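Local coordinates for protein glycerol dehydrogenase (Schizosaccharomyces pombe, PDB 1TA9) that catalyses the NAD(+)-dependent oxidation of glycerol to dihydroxyacetone, a step in glycerol assimilation, with zinc as the probable catalytic metal, at residues B[68-73]-B[207-212]; B[93-98]-B[122-127]; B[133-138]-B[161-166]; B[148-153]-B[171-176]; B[221-226]-B[280-285]. All coordinates share one frame; numbering follows the deposited sequence.

Overall arrangement
Following the chain from the N terminus, contact 1 opens first, at 68-73, and closes a long loop at 207-212. Contacts 2, 3 and 4 all lie within it. Contact 2 closes the short crossover from 93-98 to 122-127. Contact 3 opens at 133-138 and closes at 161-166. It crosses contact 4, which opens at 148-153 and closes at 171-176, around helix 155-167. Contacts 1, 2 and 4 each join two strands of one six-stranded parallel sheet. Contact 3 packs two helices beside it and touches all three strand contacts. Contact 5 follows in series. It joins the start of helix 223-245 to the end of helix 258-284 and touches none of the others.

Contact 1 (B[68-73]-B[207-212]); sequences SPQKYV and NPNLIF
Strands 71-73 and 210-212 run parallel, their axes 4.8 Å apart and 4° from aligned. K71 pairs with L210, Y72 with I211 and V73 with F212. Three backbone bonds zigzag between them: K71 N to N209 O, I211 N to K71 O, and V73 N to I211 O, the last at 2.8 Å. Q70 N adds a weak bond to N209 O.

Just before the strands, Q70 and N209 lie side by side and point the same way. N209 ND2 gives a nearly straight bond to Q70 OE1 (2.9 Å, 171° at the hydrogen). The bond lies in the amide plane of N209 but arrives 46° above the carbonyl plane of Q70. Q70 OE1 also accepts from W89 NE1, and N209 OD1 accepts from S172 N, so the N209 amide is held at both ends, and Q70 OE1 is gripped by two donors. An alanine in place of Q70 would remove the acceptor for N209 ND2 and W89 NE1 and would probably loosen the N209 amide.

On one face, I211 CG2 crosses obliquely against Y72 CD2 at 3.5 Å. On the other, V73 wedges between two neighbours. Its CG2 meets L210 CD1 at 3.6 Å, and its CB meets F212 CD1 at 3.8 Å.

Helix 289-307 covers the Y72 face, while F212 meets the rings of F79 and Y85. Strand 172-176 continues the sheet beyond 210-212. Beyond 71-73, an antiparallel strand of the second subunit extends it, and K71 NZ bonds to T67 of that subunit.

Contact 2 (B[93-98]-B[122-127]); sequences SAVVLA and TKLVFG
These two parallel strands are the ends of a beta-alpha-beta crossover, strand 93-98, helix 100-115, strand 120-125, in the nucleotide-binding sheet. Their axes cross at -19°. Strand 120-125 is the outermost strand on its side of the sheet within the chain. Backbone bonds run from T122 N to A94 O, from V96 N to T122 O and from L124 N to V96 O. The next, A98 N to L124 O, is weak at 3.4 Å. L124 O has a second donor, W103 NE1 of helix 100-115.

The tight part is the face carrying V95, L97, T122 and L124. V95 CG2 lies beside T122 CB, both side chains pointing the same way, at 3.8 Å. V95 CG1 is anti to the backbone N and reaches obliquely to L124 CD1 at 3.7 Å. L97 leans toward the partner strand, and its CD1 sits 3.9 Å from both L124 CB and F126 CB.

The face with V96, A98, K123 and V125 is looser. K123 and V125 are exposed, and V96 and K123 show no close side-chain approach. W103 packs over V96, A98 and K123 there. V125 CG1 comes no nearer to A98 O than 3.9 Å.

Past the tight face, the F126 side chain turns to helix 155-167 and packs on K156, T157 and S160. K156 and T157 probably belong to the NAD(+) site. The last backbone bond, F126 N to A98 O at 3.0 Å, comes from 68° above the carbonyl plane.

Contact 3 (B[133-138]-B[161-166]); sequences VELDKL and AKYIAH
Helices 133-138 and 161-166 cross at -55° with their axes 10.0 Å apart, so the contact is made chiefly by side chains, and L135 and I164 have the nearest CA atoms. L135 and Y163 carry the largest share. The CG of Y163 is anti to the backbone N (chi1 174°), which sends the ring toward the other helix. L135 crosses the ring obliquely, with CD1 at 3.5 Å from Y163 CD2. L135 CB lies 3.7 Å from Y163 CE2. At the tip, Y163 OH makes a weak hydrogen bond to D136 OD1 at 3.5 Å. That oxygen sits at the ring edge, near its plane, although the carboxylate itself is turned 68° from the ring.

Deeper in, L138 and I164 cross at about a right angle, with L138 CB 3.8 Å from I164 CD1. L138 also packs on L97, L124 and F126, and I164 on I149. The contact thus packs helix 132-139 on helix 155-167, whose start holds the probable NAD(+) residues G155 to D159, both on the same side of the parallel sheet.

The chemistry is mainly apolar. The single polar link is long and its acid exposed, so it probably adds little.

Contact 4 (B[148-153]-B[171-176]); sequences VIIGVG and PSIICP
The flat groups here are the peptide units of two parallel strands, 148-153 and 172-176. I150, V152, I173 and C175 lie on one face of the sheet; I149, S172, I174 and P176 lie on the other. The puckered ring of P171 meets V148 through its CG, 3.9 Å from V148 CG2. Across the strands, backbone bonds alternate: I149 N to P171 O, I173 N to I149 O, G151 N to I173 O, C175 N to G151 O, and G153 N to C175 O. The fourth is the shortest at 2.8 Å and runs nearly along the C=O axis.

V148 starts the contact with CG1 in the crowded position between N and the carbonyl carbon (chi1 65°). This puts CG2 anti to N, 3.2 Å from P171 O. The same methyl reaches I173 CG1 at 3.8 Å. I150 and I173 then lie side by side, and I150 CG2 meets C175 SG at 3.9 Å.

Helix 155-167 covers the I149 and I174 face, completing a beta-alpha-beta unit of the NAD-binding sheet. A161 CB comes within 3.6 Å of G151 CA, a closeness that a side chain on G151 would oppose. I174 packs on M158 of the probable NAD(+) site.

The strands are thus joined by backbone bonds, while the side chains meet mainly through carbon and sulfur, with no hydrogen bond between them across the strands. At G153 the backbone angles would press a beta carbon against the carbonyl O of V152, so glycine suits this end of the strand, just before the probable cofactor residues from G155 on.

Contact 5 (B[221-226]-B[280-285]); sequences APVRFL and LSNTRG
Along 280-285, the first residues face elsewhere; S281 OG bonds to S277 O and T288 OG1.

N282 carries the contact. Its CG is anti to the backbone N (chi1 -168°), which extends the amide toward 221-226. N282 ND2 donates to A221 O at 3.2 Å, nearly along the C=O axis. On the other branch, N282 OD1 accepts from a water at 2.6 Å. The same water donates to P222 O at 2.7 Å and accepts weakly from L226 N. N282 OD1 also lies against L226 CB at 3.3 Å, as the two side chains slide past each other in opposite directions. N282 OD1 sits 3.4 Å from V223 CA, and the V223 and N282 side chains cross obliquely. A leucine in place of N282 would remove the bond to A221 O and one of the water's two acceptors, and would probably disturb the start of helix 223-245.

T283 OG1 bonds to I279 O and lies 3.7 Å from V223 CG1. R284 NH1 forms a salt bridge with D418 of the third subunit. G285 ends the helix with positive phi (74°) and two bonds back into the last turn, one of them G285 N to N282 O, a Schellman motif.

The contact joins a helix start to a helix end in the helical C-terminal domain of iron-containing alcohol dehydrogenases. Further along, helix 223-245 carries D232, a ligand of the bound zinc.

Contact 1 (B[68-73]-B[207-212])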
# COMPACT_ATOMS: atom_id res chain seq x y z
N SER B 68 -38.62 7.62 -7.00
CA SER B 68 -38.39 8.38 -5.78
C SER B 68 -39.54 9.29 -5.36
O SER B 68 -40.46 9.55 -6.13
CB SER B 68 -37.14 9.25 -5.98
OG SER B 68 -37.01 10.25 -4.99
N PRO B 69 -39.52 9.74 -4.10
CA PRO B 69 -40.57 10.64 -3.64
C PRO B 69 -40.17 11.95 -4.32
O PRO B 69 -39.01 12.11 -4.72
CB PRO B 69 -40.35 10.71 -2.13
CG PRO B 69 -39.74 9.36 -1.81
CD PRO B 69 -38.77 9.18 -2.95
N GLN B 70 -41.10 12.89 -4.45
CA GLN B 70 -40.75 14.17 -5.07
C GLN B 70 -39.86 15.01 -4.17
O GLN B 70 -38.99 15.75 -4.65
CB GLN B 70 -42.02 14.95 -5.40
CG GLN B 70 -42.88 14.26 -6.44
CD GLN B 70 -44.12 15.06 -6.76
OE1 GLN B 70 -45.05 15.14 -5.95
NE2 GLN B 70 -44.14 15.67 -7.94
N LYS B 71 -40.09 14.92 -2.86
CA LYS B 71 -39.31 15.70 -1.90
C LYS B 71 -39.09 14.92 -0.60
O LYS B 71 -39.95 14.15 -0.17
CB LYS B 71 -40.03 17.01 -1.55
CG LYS B 71 -40.29 17.95 -2.72
CD LYS B 71 -39.04 18.71 -3.13
CE LYS B 71 -39.40 19.80 -4.13
NZ LYS B 71 -38.21 20.49 -4.70
N TYR B 72 -37.93 15.14 0.01
CA TYR B 72 -37.58 14.54 1.29
C TYR B 72 -37.07 15.72 2.10
O TYR B 72 -36.11 16.37 1.70
CB TYR B 72 -36.50 13.47 1.14
CG TYR B 72 -35.95 12.98 2.46
CD1 TYR B 72 -34.87 13.63 3.08
CD2 TYR B 72 -36.51 11.89 3.11
CE1 TYR B 72 -34.37 13.20 4.31
CE2 TYR B 72 -36.02 11.44 4.34
CZ TYR B 72 -34.95 12.10 4.93
OH TYR B 72 -34.47 11.65 6.14
N VAL B 73 -37.73 16.01 3.21
CA VAL B 73 -37.36 17.14 4.05
C VAL B 73 -37.11 16.68 5.47
O VAL B 73 -37.97 16.05 6.08
CB VAL B 73 -38.47 18.20 4.05
CG1 VAL B 73 -38.07 19.40 4.91
CG2 VAL B 73 -38.76 18.64 2.62
N ASN B 207 -44.43 6.77 -5.77
CA ASN B 207 -43.95 6.86 -4.39
C ASN B 207 -44.69 7.99 -3.68
O ASN B 207 -45.29 8.84 -4.32
CB ASN B 207 -42.46 7.20 -4.34
CG ASN B 207 -41.58 6.04 -4.73
OD1 ASN B 207 -41.56 5.62 -5.88
ND2 ASN B 207 -40.85 5.51 -3.76
N PRO B 208 -44.66 7.99 -2.33
CA PRO B 208 -45.34 9.07 -1.60
C PRO B 208 -44.70 10.35 -2.14
O PRO B 208 -43.53 10.33 -2.53
CB PRO B 208 -44.96 8.80 -0.15
CG PRO B 208 -44.86 7.30 -0.12
CD PRO B 208 -44.13 6.98 -1.41
N ASN B 209 -45.44 11.44 -2.15
CA ASN B 209 -44.91 12.68 -2.69
C ASN B 209 -43.87 13.38 -1.83
O ASN B 209 -42.87 13.89 -2.35
CB ASN B 209 -46.06 13.62 -3.02
CG ASN B 209 -47.10 12.95 -3.91
OD1 ASN B 209 -47.87 12.11 -3.45
ND2 ASN B 209 -47.10 13.31 -5.18
N LEU B 210 -44.09 13.41 -0.53
CA LEU B 210 -43.16 14.06 0.39
C LEU B 210 -42.96 13.25 1.66
O LEU B 210 -43.93 12.77 2.26
CB LEU B 210 -43.68 15.45 0.78
CG LEU B 210 -43.01 16.14 1.98
CD1 LEU B 210 -41.59 16.57 1.64
CD2 LEU B 210 -43.84 17.36 2.39
N ILE B 211 -41.70 13.09 2.06
CA ILE B 211 -41.37 12.42 3.32
C ILE B 211 -40.88 13.62 4.13
O ILE B 211 -39.92 14.28 3.76
CB ILE B 211 -40.27 11.36 3.15
CG1 ILE B 211 -40.88 10.02 2.70
CG2 ILE B 211 -39.61 11.10 4.50
CD1 ILE B 211 -41.81 10.09 1.52
N PHE B 212 -41.56 13.89 5.24
CA PHE B 212 -41.29 15.05 6.08
C PHE B 212 -40.93 14.57 7.48
O PHE B 212 -41.75 13.96 8.17
CB PHE B 212 -42.57 15.90 6.08
CG PHE B 212 -42.43 17.26 6.71
CD1 PHE B 212 -41.25 17.98 6.60
CD2 PHE B 212 -43.52 17.84 7.35
CE1 PHE B 212 -41.16 19.28 7.13
CE2 PHE B 212 -43.43 19.12 7.88
CZ PHE B 212 -42.25 19.84 7.77
O HOH W 1 -43.37 10.60 -5.82

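Contact 2 (B[93-98]-B[122-127])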
# COMPACT_ATOMS: atom_id res chain seq x y z
N SER B 93 -57.04 22.70 1.61
CA SER B 93 -57.51 21.68 2.53
C SER B 93 -56.63 20.44 2.60
O SER B 93 -56.17 19.93 1.58
CB SER B 93 -58.93 21.27 2.15
OG SER B 93 -59.45 20.32 3.07
N ALA B 94 -56.41 19.95 3.82
CA ALA B 94 -55.57 18.78 4.03
C ALA B 94 -56.08 17.90 5.17
O ALA B 94 -56.70 18.38 6.12
CB ALA B 94 -54.14 19.21 4.31
N VAL B 95 -55.81 16.60 5.07
CA VAL B 95 -56.20 15.65 6.10
C VAL B 95 -54.95 15.26 6.87
O VAL B 95 -53.91 14.97 6.27
CB VAL B 95 -56.82 14.36 5.49
CG1 VAL B 95 -56.89 13.26 6.54
CG2 VAL B 95 -58.22 14.65 4.97
N VAL B 96 -55.03 15.28 8.19
CA VAL B 96 -53.90 14.88 9.02
C VAL B 96 -54.34 13.65 9.79
O VAL B 96 -55.29 13.70 10.58
CB VAL B 96 -53.47 16.00 9.99
CG1 VAL B 96 -52.34 15.50 10.88
CG2 VAL B 96 -53.00 17.21 9.21
N LEU B 97 -53.65 12.54 9.55
CA LEU B 97 -53.96 11.27 10.19
C LEU B 97 -52.86 10.82 11.14
O LEU B 97 -51.70 10.74 10.76
CB LEU B 97 -54.17 10.19 9.12
CG LEU B 97 -54.44 8.77 9.61
CD1 LEU B 97 -55.80 8.72 10.30
CD2 LEU B 97 -54.40 7.81 8.43
N ALA B 98 -53.24 10.51 12.38
CA ALA B 98 -52.29 10.05 13.39
C ALA B 98 -53.03 9.41 14.56
O ALA B 98 -54.15 9.81 14.88
CB ALA B 98 -51.45 11.22 13.88
N THR B 122 -58.56 18.63 8.26
CA THR B 122 -59.42 17.57 8.77
C THR B 122 -58.55 16.68 9.64
O THR B 122 -57.67 15.98 9.15
CB THR B 122 -60.01 16.73 7.63
OG1 THR B 122 -60.76 17.58 6.75
CG2 THR B 122 -60.93 15.65 8.19
N LYS B 123 -58.78 16.72 10.95
CA LYS B 123 -58.01 15.93 11.89
C LYS B 123 -58.67 14.58 12.16
O LYS B 123 -59.75 14.51 12.75
CB LYS B 123 -57.84 16.71 13.20
CG LYS B 123 -57.14 18.06 13.01
CD LYS B 123 -57.04 18.83 14.32
CE LYS B 123 -58.41 19.20 14.86
NZ LYS B 123 -58.31 20.00 16.12
N LEU B 124 -58.01 13.52 11.72
CA LEU B 124 -58.53 12.17 11.91
C LEU B 124 -57.63 11.38 12.86
O LEU B 124 -56.41 11.56 12.86
CB LEU B 124 -58.62 11.44 10.57
CG LEU B 124 -59.48 12.08 9.48
CD1 LEU B 124 -59.45 11.20 8.25
CD2 LEU B 124 -60.91 12.27 9.97
N VAL B 125 -58.23 10.51 13.65
CA VAL B 125 -57.47 9.69 14.59
C VAL B 125 -57.39 8.25 14.10
O VAL B 125 -58.41 7.59 13.92
CB VAL B 125 -58.11 9.70 15.99
CG1 VAL B 125 -57.27 8.85 16.94
CG2 VAL B 125 -58.22 11.12 16.51
N PHE B 126 -56.17 7.78 13.88
CA PHE B 126 -55.97 6.41 13.42
C PHE B 126 -56.33 5.50 14.59
O PHE B 126 -55.85 5.69 15.70
CB PHE B 126 -54.51 6.19 13.03
CG PHE B 126 -54.23 4.81 12.50
CD1 PHE B 126 -53.16 4.07 12.98
CD2 PHE B 126 -55.03 4.26 11.50
CE1 PHE B 126 -52.89 2.79 12.49
CE2 PHE B 126 -54.77 2.98 11.00
CZ PHE B 126 -53.70 2.25 11.50
N GLY B 127 -57.19 4.53 14.33
CA GLY B 127 -57.61 3.61 15.37
C GLY B 127 -56.56 2.58 15.72
O GLY B 127 -56.83 1.64 16.48

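Contact 3 (B[133-138]-B[161-166])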
# COMPACT_ATOMS: atom_id res chain seq x y z
N VAL B 133 -61.31 -2.27 6.58
CA VAL B 133 -62.58 -1.81 7.13
C VAL B 133 -62.40 -0.48 7.84
O VAL B 133 -63.20 0.44 7.69
CB VAL B 133 -63.14 -2.85 8.10
N GLU B 134 -61.33 -0.37 8.62
CA GLU B 134 -61.04 0.85 9.36
C GLU B 134 -60.53 1.93 8.41
O GLU B 134 -60.82 3.12 8.60
CB GLU B 134 -60.00 0.57 10.44
N LEU B 135 -59.79 1.53 7.39
CA LEU B 135 -59.25 2.46 6.41
C LEU B 135 -60.36 3.09 5.58
O LEU B 135 -60.34 4.29 5.31
CB LEU B 135 -58.26 1.75 5.48
CG LEU B 135 -56.99 1.21 6.13
CD1 LEU B 135 -56.13 0.53 5.08
CD2 LEU B 135 -56.22 2.34 6.79
N ASP B 136 -61.33 2.27 5.18
CA ASP B 136 -62.45 2.76 4.39
C ASP B 136 -63.29 3.70 5.24
O ASP B 136 -63.87 4.65 4.73
CB ASP B 136 -63.29 1.59 3.88
CG ASP B 136 -62.54 0.73 2.88
OD1 ASP B 136 -62.03 1.29 1.89
OD2 ASP B 136 -62.47 -0.50 3.08
N LYS B 137 -63.35 3.42 6.54
CA LYS B 137 -64.11 4.27 7.45
C LYS B 137 -63.44 5.63 7.50
O LYS B 137 -64.10 6.67 7.52
CB LYS B 137 -64.15 3.64 8.84
N LEU B 138 -62.11 5.62 7.53
CA LEU B 138 -61.33 6.85 7.56
C LEU B 138 -61.54 7.64 6.27
O LEU B 138 -61.78 8.85 6.31
CB LEU B 138 -59.84 6.54 7.73
CG LEU B 138 -59.41 5.99 9.09
CD1 LEU B 138 -57.94 5.60 9.04
CD2 LEU B 138 -59.65 7.04 10.17
N ALA B 161 -52.14 6.05 5.38
CA ALA B 161 -52.15 7.31 4.64
C ALA B 161 -51.95 7.09 3.14
O ALA B 161 -52.63 7.70 2.32
CB ALA B 161 -51.07 8.24 5.18
N LYS B 162 -51.01 6.21 2.80
CA LYS B 162 -50.72 5.90 1.41
C LYS B 162 -51.92 5.25 0.74
O LYS B 162 -52.25 5.55 -0.41
CB LYS B 162 -49.51 4.97 1.30
CG LYS B 162 -48.20 5.59 1.78
CD LYS B 162 -47.05 4.59 1.72
CE LYS B 162 -45.78 5.19 2.31
NZ LYS B 162 -44.63 4.23 2.29
N TYR B 163 -52.57 4.35 1.47
CA TYR B 163 -53.74 3.65 0.96
C TYR B 163 -54.87 4.63 0.66
O TYR B 163 -55.42 4.64 -0.45
CB TYR B 163 -54.22 2.62 1.98
CG TYR B 163 -55.52 1.93 1.59
CD1 TYR B 163 -55.53 0.94 0.61
CD2 TYR B 163 -56.72 2.31 2.17
CE1 TYR B 163 -56.73 0.33 0.22
CE2 TYR B 163 -57.92 1.71 1.80
CZ TYR B 163 -57.92 0.72 0.82
OH TYR B 163 -59.11 0.12 0.45
N ILE B 164 -55.21 5.45 1.64
CA ILE B 164 -56.29 6.43 1.47
C ILE B 164 -55.99 7.40 0.33
O ILE B 164 -56.86 7.68 -0.50
CB ILE B 164 -56.52 7.21 2.78
CG1 ILE B 164 -56.94 6.24 3.88
CG2 ILE B 164 -57.59 8.29 2.57
CD1 ILE B 164 -57.03 6.87 5.26
N ALA B 165 -54.77 7.92 0.30
CA ALA B 165 -54.37 8.86 -0.74
C ALA B 165 -54.50 8.22 -2.12
O ALA B 165 -54.98 8.84 -3.07
CB ALA B 165 -52.93 9.32 -0.51
N HIS B 166 -54.05 6.97 -2.23
CA HIS B 166 -54.14 6.26 -3.50
C HIS B 166 -55.60 6.06 -3.87
O HIS B 166 -55.99 6.23 -5.02
CB HIS B 166 -53.43 4.91 -3.41
CG HIS B 166 -53.56 4.09 -4.65
ND1 HIS B 166 -53.01 4.47 -5.85
CD2 HIS B 166 -54.18 2.91 -4.88
CE1 HIS B 166 -53.29 3.56 -6.77
NE2 HIS B 166 -54.01 2.61 -6.20

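Contact 4 (B[148-153]-B[171-176])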
# COMPACT_ATOMS: atom_id res chain seq x y z
N VAL B 148 -54.80 16.75 -0.07
CA VAL B 148 -53.68 15.88 0.27
C VAL B 148 -53.93 15.13 1.57
O VAL B 148 -54.65 15.60 2.45
CB VAL B 148 -52.37 16.71 0.40
CG1 VAL B 148 -52.49 17.68 1.57
CG2 VAL B 148 -51.18 15.78 0.59
N ILE B 149 -53.32 13.95 1.68
CA ILE B 149 -53.46 13.12 2.87
C ILE B 149 -52.11 13.13 3.59
O ILE B 149 -51.10 12.76 3.00
CB ILE B 149 -53.82 11.67 2.50
CG1 ILE B 149 -55.06 11.63 1.61
CG2 ILE B 149 -54.05 10.85 3.77
CD1 ILE B 149 -56.31 12.17 2.27
N ILE B 150 -52.11 13.55 4.85
CA ILE B 150 -50.89 13.60 5.64
C ILE B 150 -50.89 12.56 6.75
O ILE B 150 -51.70 12.63 7.68
CB ILE B 150 -50.70 14.99 6.29
CG1 ILE B 150 -50.83 16.08 5.23
CG2 ILE B 150 -49.34 15.06 6.96
CD1 ILE B 150 -50.73 17.49 5.79
N GLY B 151 -49.98 11.59 6.65
CA GLY B 151 -49.88 10.55 7.66
C GLY B 151 -48.73 10.86 8.61
O GLY B 151 -47.59 11.03 8.17
N VAL B 152 -49.01 10.93 9.90
CA VAL B 152 -47.99 11.23 10.89
C VAL B 152 -47.86 10.11 11.93
O VAL B 152 -48.81 9.83 12.65
CB VAL B 152 -48.31 12.55 11.64
CG1 VAL B 152 -47.12 12.97 12.49
CG2 VAL B 152 -48.68 13.64 10.64
N GLY B 153 -46.69 9.48 12.00
CA GLY B 153 -46.49 8.42 12.96
C GLY B 153 -45.68 7.23 12.48
O GLY B 153 -44.71 7.38 11.74
N PRO B 171 -52.21 13.25 -3.66
CA PRO B 171 -50.81 13.14 -3.27
C PRO B 171 -50.75 12.82 -1.78
O PRO B 171 -51.71 13.08 -1.05
CB PRO B 171 -50.26 14.53 -3.58
CG PRO B 171 -51.45 15.42 -3.33
CD PRO B 171 -52.57 14.64 -3.99
N SER B 172 -49.64 12.25 -1.33
CA SER B 172 -49.50 11.89 0.07
C SER B 172 -48.25 12.50 0.68
O SER B 172 -47.25 12.71 0.00
CB SER B 172 -49.44 10.36 0.21
OG SER B 172 -48.39 9.81 -0.56
N ILE B 173 -48.34 12.81 1.97
CA ILE B 173 -47.23 13.37 2.72
C ILE B 173 -47.05 12.45 3.93
O ILE B 173 -47.96 12.31 4.76
CB ILE B 173 -47.52 14.82 3.16
CG1 ILE B 173 -47.63 15.72 1.92
CG2 ILE B 173 -46.41 15.33 4.07
CD1 ILE B 173 -47.80 17.20 2.21
N ILE B 174 -45.89 11.82 4.01
CA ILE B 174 -45.57 10.87 5.08
C ILE B 174 -44.60 11.48 6.08
O ILE B 174 -43.51 11.93 5.72
CB ILE B 174 -44.95 9.60 4.47
CG1 ILE B 174 -45.86 9.06 3.35
CG2 ILE B 174 -44.76 8.54 5.54
CD1 ILE B 174 -47.24 8.59 3.81
N CYS B 175 -45.00 11.49 7.36
CA CYS B 175 -44.17 12.07 8.41
C CYS B 175 -43.83 11.06 9.50
O CYS B 175 -44.55 10.93 10.49
CB CYS B 175 -44.90 13.26 9.04
SG CYS B 175 -45.64 14.37 7.84
N PRO B 176 -42.72 10.33 9.33
CA PRO B 176 -42.34 9.35 10.35
C PRO B 176 -41.98 10.04 11.66
O PRO B 176 -41.34 11.10 11.66
CB PRO B 176 -41.14 8.64 9.70
CG PRO B 176 -40.54 9.71 8.85
CD PRO B 176 -41.75 10.36 8.22

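Contact 5 (B[221-226]-B[280-285])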
# COMPACT_ATOMS: atom_id res chain seq x y z
N ALA B 221 -37.43 10.24 20.88
CA ALA B 221 -37.94 8.88 20.97
C ALA B 221 -36.90 7.94 21.57
O ALA B 221 -35.70 8.22 21.51
CB ALA B 221 -38.34 8.39 19.58
N PRO B 222 -37.35 6.83 22.18
CA PRO B 222 -36.41 5.87 22.78
C PRO B 222 -35.40 5.41 21.74
O PRO B 222 -35.77 5.10 20.61
CB PRO B 222 -37.33 4.74 23.23
CG PRO B 222 -38.59 5.47 23.58
CD PRO B 222 -38.74 6.44 22.43
N VAL B 223 -34.13 5.37 22.11
CA VAL B 223 -33.08 4.98 21.17
C VAL B 223 -33.25 3.57 20.58
O VAL B 223 -32.65 3.25 19.55
CB VAL B 223 -31.68 5.13 21.83
CG1 VAL B 223 -31.50 4.10 22.93
CG2 VAL B 223 -30.59 5.02 20.76
N ARG B 224 -34.07 2.73 21.20
CA ARG B 224 -34.29 1.39 20.65
C ARG B 224 -34.86 1.54 19.23
O ARG B 224 -34.57 0.74 18.35
CB ARG B 224 -35.26 0.59 21.53
CG ARG B 224 -35.54 -0.81 21.01
CD ARG B 224 -36.69 -1.51 21.74
NE ARG B 224 -36.97 -2.81 21.13
CZ ARG B 224 -38.04 -3.55 21.38
NH1 ARG B 224 -38.96 -3.13 22.25
NH2 ARG B 224 -38.20 -4.71 20.77
N PHE B 225 -35.68 2.57 19.02
CA PHE B 225 -36.28 2.81 17.71
C PHE B 225 -35.23 3.12 16.63
O PHE B 225 -35.28 2.58 15.52
CB PHE B 225 -37.28 3.96 17.78
CG PHE B 225 -38.58 3.60 18.44
CD1 PHE B 225 -39.55 2.87 17.75
CD2 PHE B 225 -38.83 3.97 19.76
CE1 PHE B 225 -40.75 2.51 18.37
CE2 PHE B 225 -40.03 3.61 20.39
CZ PHE B 225 -40.98 2.88 19.69
N LEU B 226 -34.29 4.00 16.96
CA LEU B 226 -33.24 4.36 16.02
C LEU B 226 -32.41 3.13 15.67
O LEU B 226 -32.05 2.92 14.51
CB LEU B 226 -32.32 5.43 16.62
CG LEU B 226 -31.13 5.87 15.74
CD1 LEU B 226 -31.65 6.66 14.55
CD2 LEU B 226 -30.15 6.71 16.54
N LEU B 280 -25.37 7.23 20.51
CA LEU B 280 -25.00 7.95 21.72
C LEU B 280 -25.74 9.29 21.78
O LEU B 280 -26.25 9.68 22.84
CB LEU B 280 -23.48 8.18 21.76
CG LEU B 280 -22.65 6.90 21.94
CD1 LEU B 280 -21.18 7.18 21.65
CD2 LEU B 280 -22.82 6.38 23.36
N SER B 281 -25.82 9.98 20.65
CA SER B 281 -26.52 11.26 20.58
C SER B 281 -27.99 11.12 20.97
O SER B 281 -28.50 11.87 21.81
CB SER B 281 -26.41 11.84 19.16
OG SER B 281 -25.08 12.24 18.87
N ASN B 282 -28.67 10.15 20.35
CA ASN B 282 -30.09 9.88 20.62
C ASN B 282 -30.27 9.59 22.12
O ASN B 282 -31.16 10.14 22.78
CB ASN B 282 -30.54 8.67 19.78
CG ASN B 282 -32.06 8.47 19.75
OD1 ASN B 282 -32.55 7.61 19.02
ND2 ASN B 282 -32.80 9.25 20.54
N THR B 283 -29.41 8.73 22.65
CA THR B 283 -29.47 8.38 24.07
C THR B 283 -29.33 9.62 24.96
O THR B 283 -30.05 9.76 25.95
CB THR B 283 -28.35 7.37 24.44
OG1 THR B 283 -28.51 6.17 23.67
CG2 THR B 283 -28.42 7.01 25.91
N ARG B 284 -28.42 10.52 24.60
CA ARG B 284 -28.19 11.74 25.37
C ARG B 284 -29.22 12.82 25.03
O ARG B 284 -29.25 13.88 25.66
CB ARG B 284 -26.77 12.26 25.11
CG ARG B 284 -26.28 13.39 26.02
CD ARG B 284 -26.25 12.93 27.48
NE ARG B 284 -25.71 13.94 28.38
CZ ARG B 284 -24.42 14.05 28.71
NH1 ARG B 284 -23.53 13.20 28.21
NH2 ARG B 284 -24.03 15.00 29.55
N GLY B 285 -30.06 12.55 24.04
CA GLY B 285 -31.08 13.50 23.64
C GLY B 285 -30.57 14.72 22.89
O GLY B 285 -31.22 15.77 22.90
O HOH W 2 -34.90 6.54 18.49